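Local coordinates for long form salivary protein D7L (Phlebotomus duboscqi, PDB 6MT7) that binds and sequesters cysteinyl leukotrienes and a thromboxane A2 analogue, helping sand flies to feed on blood by blunting the host's response, at residues A[78-83]-A[102-107]; A[51-56]-A[114-119]; A[88-91]-A[96-99]; A[28-31]-A[36-39]; A[7-12]-A[131-136]. All coordinates share one frame; numbering follows the deposited sequence.

Contact 1: A[78-83]-A[102-107]. With TRT (fragment of triton X-100), chain C.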
# COMPACT_ATOMS: atom_id res chain seq x y z
N ALA A 78 6.96 15.39 15.94
CA ALA A 78 7.79 16.49 15.46
C ALA A 78 8.38 16.18 14.10
O ALA A 78 8.81 15.05 13.83
CB ALA A 78 8.91 16.77 16.47
N ILE A 79 8.41 17.18 13.23
CA ILE A 79 9.05 17.03 11.93
C ILE A 79 10.53 16.75 12.12
O ILE A 79 11.23 17.54 12.76
CB ILE A 79 8.85 18.28 11.06
CG1 ILE A 79 7.35 18.60 10.93
CG2 ILE A 79 9.50 18.08 9.69
CD1 ILE A 79 6.56 17.49 10.31
N PRO A 80 11.06 15.65 11.57
CA PRO A 80 12.47 15.33 11.80
C PRO A 80 13.40 16.22 10.99
O PRO A 80 13.00 16.90 10.04
CB PRO A 80 12.57 13.87 11.36
CG PRO A 80 11.42 13.64 10.46
CD PRO A 80 10.35 14.61 10.81
N GLY A 81 14.67 16.23 11.40
CA GLY A 81 15.68 16.91 10.62
C GLY A 81 16.04 16.13 9.38
O GLY A 81 15.61 14.99 9.18
N GLY A 82 16.83 16.75 8.51
CA GLY A 82 17.32 16.07 7.32
C GLY A 82 16.30 15.89 6.23
O GLY A 82 16.45 14.99 5.39
N ILE A 83 15.24 16.71 6.21
CA ILE A 83 14.24 16.61 5.14
C ILE A 83 14.85 17.01 3.80
O ILE A 83 14.43 16.51 2.75
CB ILE A 83 13.01 17.46 5.49
CG1 ILE A 83 12.37 16.97 6.79
CG2 ILE A 83 11.97 17.45 4.36
CD1 ILE A 83 11.94 15.56 6.74
N ILE A 102 17.85 6.69 3.46
CA ILE A 102 18.27 5.73 4.49
C ILE A 102 18.70 6.46 5.77
O ILE A 102 18.39 6.01 6.87
CB ILE A 102 19.37 4.79 3.95
CG1 ILE A 102 19.73 3.70 4.97
CG2 ILE A 102 20.60 5.57 3.53
CD1 ILE A 102 18.53 2.93 5.57
N ASN A 103 19.38 7.60 5.65
CA ASN A 103 19.75 8.34 6.86
C ASN A 103 18.53 8.93 7.54
O ASN A 103 18.45 8.98 8.77
CB ASN A 103 20.76 9.44 6.54
CG ASN A 103 22.16 8.92 6.38
OD1 ASN A 103 22.52 7.88 6.92
ND2 ASN A 103 22.98 9.65 5.62
N PHE A 104 17.57 9.42 6.74
CA PHE A 104 16.31 9.89 7.30
C PHE A 104 15.63 8.79 8.10
O PHE A 104 15.14 9.03 9.21
CB PHE A 104 15.42 10.38 6.15
CG PHE A 104 14.02 10.74 6.55
CD1 PHE A 104 13.76 11.93 7.20
CD2 PHE A 104 12.97 9.91 6.24
CE1 PHE A 104 12.46 12.27 7.53
CE2 PHE A 104 11.67 10.24 6.58
CZ PHE A 104 11.43 11.42 7.22
N PHE A 105 15.64 7.57 7.57
CA PHE A 105 15.10 6.43 8.32
C PHE A 105 15.92 6.15 9.57
O PHE A 105 15.40 6.11 10.69
CB PHE A 105 15.05 5.19 7.43
CG PHE A 105 14.65 3.96 8.18
CD1 PHE A 105 13.32 3.75 8.53
CD2 PHE A 105 15.61 3.06 8.61
CE1 PHE A 105 12.95 2.65 9.27
CE2 PHE A 105 15.25 1.94 9.34
CZ PHE A 105 13.91 1.73 9.67
N ASN A 106 17.23 5.94 9.38
CA ASN A 106 18.08 5.51 10.49
C ASN A 106 18.08 6.51 11.63
O ASN A 106 18.23 6.13 12.79
CB ASN A 106 19.51 5.29 10.02
CG ASN A 106 19.69 4.01 9.25
OD1 ASN A 106 18.95 3.05 9.43
ND2 ASN A 106 20.71 3.98 8.39
N ASN A 107 17.95 7.80 11.32
CA ASN A 107 18.06 8.85 12.32
C ASN A 107 16.72 9.19 12.97
O ASN A 107 16.68 10.02 13.88
CB ASN A 107 18.66 10.12 11.70
CG ASN A 107 20.07 9.90 11.16
OD1 ASN A 107 20.72 8.92 11.52
ND2 ASN A 107 20.54 10.82 10.31
C25 TRT C . 4.77 -10.28 10.02
O24 TRT C . 4.55 -8.88 9.94
C23 TRT C . 5.75 -8.13 9.78
C22 TRT C . 5.35 -6.73 9.33
O21 TRT C . 6.45 -5.82 9.33
C20 TRT C . 5.96 -4.53 8.97
C19 TRT C . 7.07 -3.50 9.13
O18 TRT C . 7.83 -3.45 7.93
C17 TRT C . 9.21 -3.48 8.24
C16 TRT C . 9.83 -2.11 8.04
O15 TRT C . 10.13 -1.88 6.66
C12 TRT C . 10.29 -0.58 6.22
C13 TRT C . 10.71 0.41 7.10
C14 TRT C . 10.88 1.73 6.65
C11 TRT C . 10.04 -0.26 4.89
C10 TRT C . 10.22 1.04 4.44
C9 TRT C . 10.63 2.05 5.31
C6 TRT C . 10.79 3.45 4.79
C8 TRT C . 12.29 3.66 4.60
C7 TRT C . 10.13 3.56 3.42
C5 TRT C . 10.29 4.48 5.83
C1 TRT C . 8.79 4.71 6.13
C2 TRT C . 7.92 3.46 6.22
C4 TRT C . 8.71 5.42 7.47
C3 TRT C . 8.12 5.65 5.14
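At the margin of the lipid pocket of a mostly helical domain of the PBP/GOBP (odorant-binding protein) family, F104 of helix 94-106 reaches into the loop 78-83 and meets P80 and I83. Two successive phenylalanines share the work on this helix: F105 belongs to the pocket, while F104 goes to the loop. The contact is wholly apolar across the segments, with no hydrogen bond between them, and one ring carries nearly all of it. CG of F104 stands anti to the backbone N (chi1 173°), and this sends the ring out from the helix to the loop, where its far corner does the touching. P80 CG lies 3.4 Å from F104 CE1, and the proline also approaches CZ. I83 meets the same corner with its terminal methyl: its CB is directed away from the helix, yet the CG1 branch swings back and sets CD1 3.4 Å from F104 CE1. The backbone passes by the ring as well, for the carbonyl G81 O lies near the ring plane at its edge, 4.1 Å from F104 CD1. Between the two side chains the loop turns at G82, whose phi is positive at 75°. Behind the loop, P80 rests on F72 and I83 on V65, both of helix 65-74, while L112 of helix 109-115 packs against F104 and F105 alike. G81 and G82 are exposed, whereas P80 and the F104 ring are buried. On the pocket side, F105 CE1 approaches C14 of the bound Triton fragment at 3.5 Å.

Contact 2: A[51-56]-A[114-119]. With TRT (fragment of triton X-100), chain C.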
# COMPACT_ATOMS: atom_id res chain seq x y z
N LEU A 51 6.33 3.94 -2.59
CA LEU A 51 5.32 3.97 -3.64
C LEU A 51 3.96 3.51 -3.12
O LEU A 51 2.93 4.14 -3.36
CB LEU A 51 5.77 3.09 -4.81
CG LEU A 51 4.77 2.83 -5.95
CD1 LEU A 51 4.49 4.09 -6.72
CD2 LEU A 51 5.32 1.73 -6.89
N HIS A 52 3.95 2.39 -2.39
CA HIS A 52 2.68 1.81 -1.96
C HIS A 52 2.04 2.57 -0.81
O HIS A 52 0.84 2.37 -0.54
CB HIS A 52 2.89 0.33 -1.61
CG HIS A 52 2.99 -0.55 -2.81
ND1 HIS A 52 4.05 -0.47 -3.69
CD2 HIS A 52 2.15 -1.48 -3.32
CE1 HIS A 52 3.87 -1.33 -4.68
NE2 HIS A 52 2.73 -1.96 -4.47
N LEU A 53 2.80 3.43 -0.12
CA LEU A 53 2.23 4.36 0.84
C LEU A 53 1.59 5.58 0.18
O LEU A 53 0.94 6.37 0.87
CB LEU A 53 3.30 4.85 1.82
CG LEU A 53 3.79 3.84 2.87
CD1 LEU A 53 5.04 4.35 3.56
CD2 LEU A 53 2.69 3.56 3.88
N GLY A 54 1.79 5.76 -1.12
CA GLY A 54 1.31 6.97 -1.78
C GLY A 54 2.24 8.15 -1.66
O GLY A 54 1.81 9.29 -1.85
N LEU A 55 3.52 7.91 -1.37
CA LEU A 55 4.45 8.98 -1.05
C LEU A 55 5.56 9.14 -2.09
O LEU A 55 6.52 9.87 -1.85
CB LEU A 55 5.04 8.75 0.34
CG LEU A 55 3.95 8.77 1.42
CD1 LEU A 55 4.55 8.40 2.76
CD2 LEU A 55 3.30 10.17 1.47
N TYR A 56 5.44 8.48 -3.24
CA TYR A 56 6.40 8.63 -4.32
C TYR A 56 5.67 9.12 -5.56
O TYR A 56 4.73 8.47 -6.03
CB TYR A 56 7.13 7.31 -4.61
CG TYR A 56 8.16 7.42 -5.72
CD1 TYR A 56 9.30 8.21 -5.58
CD2 TYR A 56 8.00 6.72 -6.91
CE1 TYR A 56 10.25 8.31 -6.60
CE2 TYR A 56 8.95 6.81 -7.94
CZ TYR A 56 10.07 7.60 -7.77
OH TYR A 56 11.00 7.67 -8.78
N THR A 114 6.17 5.59 14.92
CA THR A 114 4.98 6.23 15.49
C THR A 114 4.10 6.82 14.39
O THR A 114 2.88 6.60 14.37
CB THR A 114 5.39 7.34 16.47
OG1 THR A 114 6.17 6.79 17.55
CG2 THR A 114 4.14 8.02 17.04
N ALA A 115 4.69 7.58 13.47
CA ALA A 115 3.90 8.26 12.46
C ALA A 115 3.23 7.30 11.49
O ALA A 115 2.13 7.58 11.00
CB ALA A 115 4.78 9.24 11.69
N PHE A 116 3.83 6.14 11.24
CA PHE A 116 3.31 5.21 10.25
C PHE A 116 2.77 3.93 10.89
O PHE A 116 2.68 2.90 10.21
CB PHE A 116 4.39 4.89 9.21
CG PHE A 116 4.64 6.05 8.28
CD1 PHE A 116 3.89 6.20 7.12
CD2 PHE A 116 5.57 7.02 8.61
CE1 PHE A 116 4.10 7.29 6.28
CE2 PHE A 116 5.79 8.10 7.77
CZ PHE A 116 5.05 8.23 6.61
N TYR A 117 2.40 4.00 12.17
CA TYR A 117 1.73 2.90 12.87
C TYR A 117 2.56 1.62 12.84
O TYR A 117 2.02 0.52 12.74
CB TYR A 117 0.33 2.63 12.29
CG TYR A 117 -0.60 3.83 12.36
CD1 TYR A 117 -1.24 4.16 13.54
CD2 TYR A 117 -0.83 4.61 11.24
CE1 TYR A 117 -2.09 5.25 13.61
CE2 TYR A 117 -1.68 5.70 11.30
CZ TYR A 117 -2.32 6.00 12.48
OH TYR A 117 -3.16 7.09 12.52
N GLY A 118 3.88 1.77 12.96
CA GLY A 118 4.79 0.65 12.95
C GLY A 118 5.11 0.12 14.33
O GLY A 118 6.09 -0.59 14.52
N ILE A 119 4.26 0.46 15.30
CA ILE A 119 4.36 -0.04 16.67
C ILE A 119 3.08 -0.80 16.96
O ILE A 119 1.98 -0.30 16.69
CB ILE A 119 4.57 1.11 17.67
CG1 ILE A 119 5.93 1.78 17.41
CG2 ILE A 119 4.49 0.61 19.10
CD1 ILE A 119 6.00 3.21 17.86
C25 TRT C . 4.77 -10.28 10.02
O24 TRT C . 4.55 -8.88 9.94
C23 TRT C . 5.75 -8.13 9.78
C22 TRT C . 5.35 -6.73 9.33
O21 TRT C . 6.45 -5.82 9.33
C20 TRT C . 5.96 -4.53 8.97
C19 TRT C . 7.07 -3.50 9.13
O18 TRT C . 7.83 -3.45 7.93
C17 TRT C . 9.21 -3.48 8.24
C16 TRT C . 9.83 -2.11 8.04
O15 TRT C . 10.13 -1.88 6.66
C12 TRT C . 10.29 -0.58 6.22
C13 TRT C . 10.71 0.41 7.10
C14 TRT C . 10.88 1.73 6.65
C11 TRT C . 10.04 -0.26 4.89
C10 TRT C . 10.22 1.04 4.44
C9 TRT C . 10.63 2.05 5.31
C6 TRT C . 10.79 3.45 4.79
C8 TRT C . 12.29 3.66 4.60
C7 TRT C . 10.13 3.56 3.42
C5 TRT C . 10.29 4.48 5.83
C1 TRT C . 8.79 4.71 6.13
C2 TRT C . 7.92 3.46 6.22
C4 TRT C . 8.71 5.42 7.47
C3 TRT C . 8.12 5.65 5.14
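L55 and L53 converge on the ring of F116, and the closer of the two is L55, whose CD1 sits 3.7 Å from F116 CE1 and nearly as close to CZ. L55 and F116 point at each other from opposite directions, which makes this the tight half of the contact. CG of F116 is anti to the carbonyl carbon (chi1 -72°), on a CB directed toward the leucines. L53 is the looser half: its CD1 is 4.1 Å from F116 CE1, and the same methyl turns to the ligand, 3.7 Å from C3 of the Triton fragment. There is no solvent side among the three residues, since all are buried. The ligand's tert-butyl end covers one face of F116, with C3 4.2 Å above the ring plane and over the ring centre. G54, between the two leucines, has positive phi (83°) in a Schellman motif at the end of the helix. Nearby G118 is probably part of the leukotriene C4 site, by comparison with relatives. The contact joins the end of helix 40-52 to the end of helix 109-115, with L55 and F116 backed by helix 65-74 through I68 and Q71, and L53 resting on A14 of helix 8-21.

Contact 3: A[88-91]-A[96-99]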
# COMPACT_ATOMS: atom_id res chain seq x y z
N GLY A 88 13.60 16.40 -3.54
CA GLY A 88 14.15 16.63 -4.86
C GLY A 88 14.13 15.39 -5.73
O GLY A 88 13.90 14.27 -5.27
N PRO A 89 14.40 15.57 -7.02
CA PRO A 89 14.24 14.45 -7.96
C PRO A 89 15.28 13.36 -7.75
O PRO A 89 16.44 13.63 -7.45
CB PRO A 89 14.40 15.12 -9.33
CG PRO A 89 15.23 16.33 -9.06
CD PRO A 89 14.81 16.81 -7.70
N THR A 90 14.83 12.12 -7.88
CA THR A 90 15.73 10.98 -7.96
C THR A 90 15.91 10.60 -9.43
O THR A 90 15.22 11.11 -10.32
CB THR A 90 15.20 9.78 -7.17
OG1 THR A 90 14.16 9.13 -7.91
CG2 THR A 90 14.66 10.22 -5.82
N ASP A 91 16.83 9.67 -9.68
CA ASP A 91 16.97 9.14 -11.02
C ASP A 91 16.07 7.94 -11.27
O ASP A 91 16.22 7.26 -12.28
CB ASP A 91 18.44 8.78 -11.30
CG ASP A 91 18.97 7.67 -10.41
OD1 ASP A 91 18.16 6.98 -9.76
OD2 ASP A 91 20.21 7.48 -10.37
N ASP A 96 18.91 4.99 -5.75
CA ASP A 96 18.89 6.42 -5.47
C ASP A 96 17.84 6.76 -4.42
O ASP A 96 18.08 7.58 -3.53
CB ASP A 96 18.62 7.20 -6.76
CG ASP A 96 19.10 8.65 -6.68
OD1 ASP A 96 20.09 8.92 -5.99
OD2 ASP A 96 18.48 9.50 -7.35
N ILE A 97 16.67 6.13 -4.50
CA ILE A 97 15.63 6.42 -3.52
C ILE A 97 16.05 5.94 -2.14
O ILE A 97 15.83 6.62 -1.13
CB ILE A 97 14.30 5.80 -3.97
CG1 ILE A 97 13.78 6.56 -5.19
CG2 ILE A 97 13.28 5.84 -2.84
CD1 ILE A 97 12.72 5.83 -5.96
N TYR A 98 16.69 4.76 -2.08
CA TYR A 98 17.26 4.27 -0.82
C TYR A 98 18.31 5.24 -0.28
O TYR A 98 18.28 5.61 0.90
CB TYR A 98 17.85 2.88 -1.04
CG TYR A 98 18.54 2.29 0.17
CD1 TYR A 98 19.90 2.50 0.39
CD2 TYR A 98 17.84 1.51 1.08
CE1 TYR A 98 20.54 1.96 1.49
CE2 TYR A 98 18.48 0.95 2.19
CZ TYR A 98 19.83 1.18 2.38
OH TYR A 98 20.50 0.66 3.46
N ASP A 99 19.27 5.64 -1.13
CA ASP A 99 20.34 6.50 -0.65
C ASP A 99 19.81 7.83 -0.15
O ASP A 99 20.38 8.43 0.77
CB ASP A 99 21.37 6.75 -1.75
CG ASP A 99 22.23 5.52 -2.06
OD1 ASP A 99 22.23 4.56 -1.26
OD2 ASP A 99 22.90 5.53 -3.10
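D96 OD2 is gripped from the loop side by the backbone of D91: D91 N donates to it at 2.9 Å, with an N-H...O angle of 156°. The nitrogen comes in on the anti side of the carboxylate, 16° out of its plane. T90 crowds the same oxygen from beside, its CA 3.2 Å from D96 OD2 and its CB nearly as close, so one carboxylate oxygen sits against the backbone of T90 and D91. D96 can reach this place because its CG is anti to the backbone N (chi1 -158°), which directs the carboxylate from the helix to the loop. The side chain of D91 crosses that of D96 with the two carboxylate planes 49° apart, and D91 OD1 comes to 3.5 Å from D96 OD2. Two acids this close would be expected to disfavour each other, but D91 OD1 has a partner in T93 OG1, and D91 N gives D96 a compensating donor. Next to this pair, T90 crosses I97 obliquely: its OG1 and CG2 both come to 3.8 Å from I97 CG1. The polar end of T90 is engaged elsewhere, since OG1 bonds to K61 O and to G92 N, so the contact with I97 is plain packing. I97 in turn covers Y56 of strand 56-57 and W50 of helix 40-52. The whole is a side-chain-to-main-chain link at the N-terminal end of helix 94-106, where T93 OG1 takes D96 N in the manner of an N-cap and D96 OD2 takes the N-H of D91.

Contact 4: A[28-31]-A[36-39]. With TRT (fragment of triton X-100), chain C.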
# COMPACT_ATOMS: atom_id res chain seq x y z
N LEU A 28 15.08 -10.08 4.50
CA LEU A 28 13.69 -10.03 4.97
C LEU A 28 13.59 -9.96 6.49
O LEU A 28 12.87 -9.12 7.04
CB LEU A 28 12.91 -11.25 4.46
CG LEU A 28 11.44 -11.33 4.92
CD1 LEU A 28 10.61 -10.19 4.31
CD2 LEU A 28 10.81 -12.69 4.61
N ARG A 29 14.32 -10.84 7.19
CA ARG A 29 14.23 -10.87 8.65
C ARG A 29 14.68 -9.55 9.25
O ARG A 29 14.14 -9.11 10.28
CB ARG A 29 15.08 -12.01 9.22
CG ARG A 29 14.84 -12.24 10.73
CD ARG A 29 15.83 -11.47 11.61
NE ARG A 29 15.49 -11.61 13.03
CZ ARG A 29 14.50 -10.98 13.64
NH1 ARG A 29 13.72 -10.13 12.99
NH2 ARG A 29 14.28 -11.20 14.94
N GLU A 30 15.68 -8.90 8.64
CA GLU A 30 16.11 -7.60 9.14
C GLU A 30 15.01 -6.56 9.01
O GLU A 30 14.81 -5.75 9.92
CB GLU A 30 17.37 -7.14 8.42
CG GLU A 30 18.60 -8.01 8.71
CD GLU A 30 18.87 -8.18 10.20
OE1 GLU A 30 19.24 -9.30 10.61
OE2 GLU A 30 18.72 -7.21 10.97
N TRP A 31 14.29 -6.57 7.88
CA TRP A 31 13.19 -5.62 7.73
C TRP A 31 12.17 -5.80 8.84
O TRP A 31 11.61 -4.81 9.33
CB TRP A 31 12.51 -5.77 6.37
CG TRP A 31 13.43 -5.80 5.20
CD1 TRP A 31 14.72 -5.31 5.13
CD2 TRP A 31 13.13 -6.33 3.91
NE1 TRP A 31 15.23 -5.52 3.86
CE2 TRP A 31 14.28 -6.15 3.10
CE3 TRP A 31 12.01 -6.95 3.36
CZ2 TRP A 31 14.33 -6.59 1.77
CZ3 TRP A 31 12.06 -7.39 2.03
CH2 TRP A 31 13.21 -7.19 1.26
N LEU A 36 17.31 -1.84 7.74
CA LEU A 36 17.26 -1.78 6.28
C LEU A 36 18.68 -1.83 5.72
O LEU A 36 19.29 -0.78 5.46
CB LEU A 36 16.55 -0.50 5.80
CG LEU A 36 15.10 -0.35 6.23
CD1 LEU A 36 14.56 0.99 5.73
CD2 LEU A 36 14.24 -1.50 5.73
N PRO A 37 19.23 -3.02 5.53
CA PRO A 37 20.63 -3.13 5.09
C PRO A 37 20.85 -2.61 3.68
O PRO A 37 19.93 -2.49 2.87
CB PRO A 37 20.90 -4.65 5.15
CG PRO A 37 19.85 -5.20 6.09
CD PRO A 37 18.64 -4.34 5.82
N ASN A 38 22.12 -2.32 3.40
CA ASN A 38 22.51 -1.74 2.11
C ASN A 38 22.73 -2.85 1.09
O ASN A 38 23.85 -3.18 0.69
CB ASN A 38 23.76 -0.88 2.28
CG ASN A 38 24.15 -0.14 1.02
OD1 ASN A 38 23.32 0.08 0.13
ND2 ASN A 38 25.43 0.25 0.92
N ASP A 39 21.62 -3.44 0.64
CA ASP A 39 21.67 -4.42 -0.44
C ASP A 39 20.53 -4.16 -1.42
O ASP A 39 19.57 -3.45 -1.12
CB ASP A 39 21.65 -5.88 0.07
CG ASP A 39 20.47 -6.22 0.99
OD1 ASP A 39 19.30 -5.94 0.63
OD2 ASP A 39 20.72 -6.82 2.05
C25 TRT C . 4.77 -10.28 10.02
O24 TRT C . 4.55 -8.88 9.94
C23 TRT C . 5.75 -8.13 9.78
C22 TRT C . 5.35 -6.73 9.33
O21 TRT C . 6.45 -5.82 9.33
C20 TRT C . 5.96 -4.53 8.97
C19 TRT C . 7.07 -3.50 9.13
O18 TRT C . 7.83 -3.45 7.93
C17 TRT C . 9.21 -3.48 8.24
C16 TRT C . 9.83 -2.11 8.04
O15 TRT C . 10.13 -1.88 6.66
C12 TRT C . 10.29 -0.58 6.22
C13 TRT C . 10.71 0.41 7.10
C14 TRT C . 10.88 1.73 6.65
C11 TRT C . 10.04 -0.26 4.89
C10 TRT C . 10.22 1.04 4.44
C9 TRT C . 10.63 2.05 5.31
C6 TRT C . 10.79 3.45 4.79
C8 TRT C . 12.29 3.66 4.60
C7 TRT C . 10.13 3.56 3.42
C5 TRT C . 10.29 4.48 5.83
C1 TRT C . 8.79 4.71 6.13
C2 TRT C . 7.92 3.46 6.22
C4 TRT C . 8.71 5.42 7.47
C3 TRT C . 8.12 5.65 5.14
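The chain leaves the short helix 28-32 and doubles back as an irregular segment, 36-39, that brings the CA of L36 within 5.8 Å of the CA of W31. No hydrogen bond joins the two segments. Past P37 the chain makes an inverse gamma turn centred on N38, and D39 then caps helix 40-52. Side chains make the contact. W31 offers the CD1 corner of its indole to both neighbours: L36 CD2 lies 3.9 Å from W31 CD1, coming in obliquely to the ring, and P37 CD lies 4.1 Å from that atom, near the ring plane at its edge. The side chains of L36 and P37 each cross that of W31 at about a right angle. On the outer side P37 CG packs 3.9 Å from E30 CB, so the aliphatic base of the glutamate covers the proline while its carboxylate pairs with R33 and bonds to N35. CG of W31 is anti to the carbonyl carbon (chi1 -49°), which lays the indole back along its own helix, with L28 CA 3.8 Å above one face. NE1 bonds to T42 OG1, and Y45 stacks on the ring. The ligand lies against the inner side: L36 CD1 is 3.7 Å from C8 of the Triton fragment. W31 is a thromboxane A2 residue by similarity, so apolar packing from L36 and P37, together with one N-H bond, probably fixes the indole's position at the pocket wall.

Contact 5: A[7-12]-A[131-136]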
# COMPACT_ATOMS: atom_id res chain seq x y z
N ASN A 7 -3.71 5.62 7.00
CA ASN A 7 -4.15 5.03 8.25
C ASN A 7 -3.37 3.73 8.51
O ASN A 7 -2.54 3.32 7.70
CB ASN A 7 -5.68 4.85 8.25
CG ASN A 7 -6.17 3.79 7.27
OD1 ASN A 7 -5.53 2.77 7.07
ND2 ASN A 7 -7.34 4.04 6.68
N ALA A 8 -3.64 3.08 9.64
CA ALA A 8 -2.82 1.93 10.04
C ALA A 8 -3.05 0.71 9.16
O ALA A 8 -2.17 -0.15 9.05
CB ALA A 8 -3.10 1.57 11.50
N ASP A 9 -4.24 0.59 8.56
CA ASP A 9 -4.46 -0.48 7.59
C ASP A 9 -3.71 -0.19 6.30
O ASP A 9 -3.15 -1.10 5.67
CB ASP A 9 -5.96 -0.63 7.32
CG ASP A 9 -6.26 -1.64 6.22
OD1 ASP A 9 -6.05 -2.84 6.47
OD2 ASP A 9 -6.72 -1.23 5.13
N GLN A 10 -3.70 1.07 5.89
CA GLN A 10 -3.05 1.44 4.63
C GLN A 10 -1.54 1.33 4.74
O GLN A 10 -0.87 0.98 3.76
CB GLN A 10 -3.47 2.85 4.24
CG GLN A 10 -4.94 2.94 3.83
CD GLN A 10 -5.45 4.37 3.75
OE1 GLN A 10 -4.96 5.26 4.46
NE2 GLN A 10 -6.42 4.59 2.88
N THR A 11 -0.97 1.66 5.90
CA THR A 11 0.47 1.48 6.06
C THR A 11 0.81 0.01 6.17
O THR A 11 1.77 -0.46 5.55
CB THR A 11 0.99 2.25 7.28
OG1 THR A 11 0.37 1.74 8.47
CG2 THR A 11 0.68 3.75 7.16
N PHE A 12 0.02 -0.75 6.94
CA PHE A 12 0.24 -2.19 7.05
C PHE A 12 0.22 -2.86 5.67
O PHE A 12 1.09 -3.68 5.35
CB PHE A 12 -0.82 -2.80 7.96
CG PHE A 12 -0.56 -4.22 8.36
CD1 PHE A 12 0.66 -4.60 8.90
CD2 PHE A 12 -1.56 -5.18 8.23
CE1 PHE A 12 0.88 -5.92 9.28
CE2 PHE A 12 -1.35 -6.48 8.61
CZ PHE A 12 -0.13 -6.86 9.14
N SER A 131 -13.53 0.17 13.69
CA SER A 131 -14.12 -1.14 13.44
C SER A 131 -14.72 -1.28 12.04
O SER A 131 -14.99 -2.41 11.64
CB SER A 131 -15.19 -1.45 14.49
OG SER A 131 -16.25 -0.52 14.38
N ASN A 132 -14.92 -0.19 11.30
CA ASN A 132 -15.41 -0.31 9.92
C ASN A 132 -14.30 -0.59 8.90
O ASN A 132 -14.57 -0.56 7.69
CB ASN A 132 -16.19 0.94 9.51
CG ASN A 132 -17.36 1.24 10.43
OD1 ASN A 132 -18.09 0.33 10.83
ND2 ASN A 132 -17.55 2.51 10.76
N THR A 133 -13.08 -0.84 9.36
CA THR A 133 -11.97 -1.28 8.52
C THR A 133 -11.68 -2.74 8.83
O THR A 133 -11.73 -3.15 10.00
CB THR A 133 -10.72 -0.42 8.77
OG1 THR A 133 -10.98 0.93 8.39
CG2 THR A 133 -9.52 -0.94 7.99
N LYS A 134 -11.36 -3.52 7.79
CA LYS A 134 -11.06 -4.94 7.93
C LYS A 134 -10.05 -5.18 9.05
O LYS A 134 -8.92 -4.67 8.98
CB LYS A 134 -10.52 -5.51 6.62
CG LYS A 134 -10.23 -7.00 6.70
CD LYS A 134 -9.30 -7.46 5.58
CE LYS A 134 -7.85 -7.21 5.94
NZ LYS A 134 -7.39 -8.12 7.04
N PRO A 135 -10.40 -5.95 10.08
CA PRO A 135 -9.45 -6.19 11.16
C PRO A 135 -8.33 -7.11 10.72
O PRO A 135 -8.47 -7.92 9.80
CB PRO A 135 -10.31 -6.85 12.25
CG PRO A 135 -11.47 -7.43 11.54
CD PRO A 135 -11.72 -6.57 10.32
N LYS A 136 -7.18 -6.95 11.38
CA LYS A 136 -6.13 -7.94 11.28
C LYS A 136 -6.66 -9.29 11.73
O LYS A 136 -7.35 -9.40 12.75
CB LYS A 136 -4.94 -7.54 12.15
CG LYS A 136 -4.10 -6.41 11.58
CD LYS A 136 -2.81 -6.30 12.37
CE LYS A 136 -1.96 -5.15 11.91
NZ LYS A 136 -0.69 -5.12 12.68
O HOH W 1 -6.35 -5.07 8.03
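T133 is the first residue of 131-136 to touch helix 8-21: its methyl CG2 packs 3.6 Å from D9 CB, at a slant to the aspartate's stem. The carboxylate beyond is held by others, OD2 by a salt bridge to R166 and OD1 by Y231 OH. K134 follows with its backbone: a water lies 2.8 Å from K134 O and 2.7 Å from D9 OD1 and can bridge them, though it has more acceptors in reach than protons. The K134 ammonium bonds to T138 O and S228 O, and also to P135 O from above the carbonyl plane. P135 passes the chain on to K136, whose side chain runs extended beyond CG to the ring of F12. CE sits 3.6 Å from the F12 ring centroid, 9° off the normal, a CH-pi contact, while NZ at 4.0 Å makes a cation-pi contact over the same face. K136 probably binds leukotriene C4 and thromboxane A2, as in relatives; the F12 side chain is about 5 Å from the Triton fragment at their nearest atoms. Helix 8-21 opens with an N7-Q10 capping box. The loop after helix 120-128 lies along its first turns, W126 against N7, A8 and T133, Y164 against D9 and T133.

How the contacts relate
Contact 2 is the buried one, about 8 Å between its centre and that of the chain, whereas contacts 1, 3 and 4 lie farther out and are partly exposed. Contacts 1, 2 and 4 are apolar and each hold pocket residues, contact 1 through F105 beside the contact itself; F105 also meets L36 of contact 4. Contacts 1 and 3 share helix 94-106, yet the first holds it by a phenylalanine and the second by a carboxylate. Contact 3 reaches contact 2 through Y56 and I97, and contact 4 through a probable hydrogen bond between Y98 OH and L36 O. Contact 5, on the other side of the chain's centre from contact 3, mixes water, charge and ring, and joins contact 2 through T11 and F116.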